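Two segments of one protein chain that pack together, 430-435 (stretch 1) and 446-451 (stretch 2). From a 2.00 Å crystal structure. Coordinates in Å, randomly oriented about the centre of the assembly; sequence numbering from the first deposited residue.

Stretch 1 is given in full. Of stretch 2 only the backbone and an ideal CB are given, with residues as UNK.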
# COMPACT_ATOMS: atom_id res chain seq x y z
N GLU A 430 -20.49 15.12 -2.03
CA GLU A 430 -21.86 15.57 -1.89
C GLU A 430 -22.43 15.95 -3.23
O GLU A 430 -21.71 15.99 -4.26
CB GLU A 430 -21.97 16.73 -0.87
CG GLU A 430 -21.42 18.11 -1.39
CD GLU A 430 -21.96 19.30 -0.61
OE1 GLU A 430 -23.17 19.28 -0.21
OE2 GLU A 430 -21.21 20.32 -0.52
N PHE A 431 -23.74 16.07 -3.26
CA PHE A 431 -24.43 16.40 -4.48
C PHE A 431 -25.82 16.95 -4.18
O PHE A 431 -26.22 17.10 -3.01
CB PHE A 431 -24.53 15.15 -5.37
CG PHE A 431 -25.19 14.00 -4.69
CD1 PHE A 431 -26.56 13.84 -4.75
CD2 PHE A 431 -24.45 13.14 -3.89
CE1 PHE A 431 -27.19 12.79 -4.10
CE2 PHE A 431 -25.06 12.08 -3.25
CZ PHE A 431 -26.44 11.93 -3.32
N ILE A 432 -26.51 17.34 -5.22
CA ILE A 432 -27.83 17.96 -5.10
C ILE A 432 -28.58 17.73 -6.44
O ILE A 432 -28.06 17.07 -7.35
CB ILE A 432 -27.68 19.48 -4.75
CG1 ILE A 432 -28.97 20.05 -4.13
CG2 ILE A 432 -27.22 20.29 -5.98
CD1 ILE A 432 -29.39 19.38 -2.85
N ILE A 433 -29.83 18.20 -6.53
CA ILE A 433 -30.60 18.16 -7.79
C ILE A 433 -30.80 19.57 -8.36
O ILE A 433 -31.28 20.45 -7.64
CB ILE A 433 -32.00 17.52 -7.56
CG1 ILE A 433 -31.86 16.08 -7.18
CG2 ILE A 433 -32.86 17.65 -8.78
CD1 ILE A 433 -32.11 15.87 -5.75
N PHE A 434 -30.48 19.77 -9.64
CA PHE A 434 -30.86 20.98 -10.38
C PHE A 434 -31.59 20.54 -11.62
O PHE A 434 -31.05 19.77 -12.42
CB PHE A 434 -29.62 21.80 -10.83
CG PHE A 434 -28.77 22.35 -9.67
CD1 PHE A 434 -29.33 23.21 -8.71
CD2 PHE A 434 -27.35 22.22 -9.71
CE1 PHE A 434 -28.51 23.81 -7.70
CE2 PHE A 434 -26.54 22.80 -8.73
CZ PHE A 434 -27.14 23.59 -7.70
N ASP A 435 -32.80 21.09 -11.82
CA ASP A 435 -33.62 20.79 -13.00
C ASP A 435 -33.83 19.28 -13.20
O ASP A 435 -33.64 18.78 -14.29
CB ASP A 435 -32.97 21.37 -14.26
CG ASP A 435 -32.76 22.89 -14.17
OD1 ASP A 435 -33.72 23.62 -13.81
OD2 ASP A 435 -31.64 23.36 -14.52
N UNK A 446 -18.83 24.99 -3.10
CA UNK A 446 -20.21 24.83 -2.65
C UNK A 446 -21.12 25.03 -3.84
O UNK A 446 -20.92 25.95 -4.62
CB UNK A 446 -20.55 25.81 -1.53
N UNK A 447 -22.16 24.21 -3.93
CA UNK A 447 -23.15 24.35 -4.98
C UNK A 447 -24.17 25.41 -4.62
O UNK A 447 -24.37 25.72 -3.43
CB UNK A 447 -23.84 23.01 -5.25
N UNK A 448 -24.81 25.97 -5.63
CA UNK A 448 -25.93 26.89 -5.41
C UNK A 448 -27.03 26.23 -4.58
O UNK A 448 -27.23 25.02 -4.66
CB UNK A 448 -26.50 27.37 -6.75
N UNK A 449 -27.52 26.98 -3.60
CA UNK A 449 -28.42 26.43 -2.58
C UNK A 449 -29.73 26.00 -3.24
O UNK A 449 -30.24 26.68 -4.12
CB UNK A 449 -28.68 27.45 -1.47
N UNK A 450 -30.29 24.89 -2.78
CA UNK A 450 -31.62 24.41 -3.26
C UNK A 450 -32.54 24.23 -2.07
O UNK A 450 -32.15 23.61 -1.08
CB UNK A 450 -31.50 23.10 -4.03
N UNK A 451 -33.64 24.99 -2.04
CA UNK A 451 -34.54 25.05 -0.87
C UNK A 451 -35.53 23.89 -0.88
O UNK A 451 -36.01 23.48 -1.94
CB UNK A 451 -35.30 26.38 -0.84

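Stretch 2 runs past the strand of stretch 1 at a steep angle, its end-to-end direction 58° from that of the strand, and no direct hydrogen bond joins the two. What stretch 1 offers it is a row of side chains: the carboxylate of Glu430, the aliphatic surface of Ile432 and the ring of Phe434.

At position 446 the CA-to-CB bond points away, and nothing of stretch 1 lies within 5.5 Å of the ideal CB. The nearest charge is the carboxylate of Glu430, so a basic side chain might reach back to it, but small or polar groups would suit equally. The residue is Asp446, an acid near an acid: Glu430 OE2 and Asp446 OD2 are 4.6 Å apart, with no bridge between them.

Position 447 faces stretch 1. Its ideal CB lies 4.1 Å from Phe434 CZ and 4.4 Å from Ile432 CG2, which favours an aliphatic beginning to the side chain, while the Glu430 carboxylate nearby would tolerate a polar end. Leu, Met, Gln or Lys are all reasonable. The residue is Gln447, with chi1 m and chi2 t, an extended course that carries the amide over the strand. Its OE1 comes to 3.6 Å from both Phe431 CA and Ile432 CG2, packing contacts rather than hydrogen bonds. Water supplies the polar link: one molecule accepts from Gln447 N (3.0 Å to its O) and donates weakly to Glu430 OE2 (2.6 Å from the same O). NE2 is hydrogen-bonded elsewhere in the structure.

At position 448 the bond points sideways, and the ideal CB is 3.9 Å from Phe434 CZ. With phi/psi of -56/134 many residues fit, proline among them; a small apolar group is enough to touch the ring. Ala448 does so, its CB 4.0 Å from Phe434 CZ, while its backbone O meets the ring edge, 3.4 Å from the same CZ.

Position 449 points away into space free of stretch 1, which places no demand on it; Ala449 makes no contact.

Position 450 turns back toward the strand. Its ideal CB sits 4.0 Å from Ile432 CG1 and 4.8 Å from Phe434 CE1, an apolar setting, and the extended backbone (-125/118) suits a branched residue such as Val or Ile, though Leu is conceivable. Val450, chi1 t, directs CG2 into this site: CG2 lies 3.3 Å from Phe434 CE1, a tight contact, 3.9 Å from Ile432 CG1 and 3.7 Å from Ile433 O.

Position 451 is out of reach, so stretch 1 cannot discriminate there; it is Gln451.

Stretch 2, residues 446-451: DQAAVQ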
# COMPACT_ATOMS: atom_id res chain seq x y z
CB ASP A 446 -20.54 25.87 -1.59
CG ASP A 446 -19.83 25.60 -0.26
OD1 ASP A 446 -19.89 26.47 0.63
OD2 ASP A 446 -19.32 24.48 -0.06
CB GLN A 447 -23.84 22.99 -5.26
CG GLN A 447 -22.84 21.93 -5.80
CD GLN A 447 -23.45 20.56 -5.94
OE1 GLN A 447 -23.83 19.97 -4.91
NE2 GLN A 447 -23.55 20.07 -7.10
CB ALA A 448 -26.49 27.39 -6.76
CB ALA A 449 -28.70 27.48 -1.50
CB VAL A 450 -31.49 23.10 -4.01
CG1 VAL A 450 -32.88 22.50 -4.30
CG2 VAL A 450 -30.72 23.30 -5.29
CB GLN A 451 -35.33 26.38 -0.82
CG GLN A 451 -34.48 27.62 -0.79
CD GLN A 451 -33.53 27.66 0.40
OE1 GLN A 451 -33.92 27.35 1.52
NE2 GLN A 451 -32.30 28.12 0.17
O HOH W 1 -22.60 22.17 -1.79
O HOH W 2 -24.99 21.00 -2.58
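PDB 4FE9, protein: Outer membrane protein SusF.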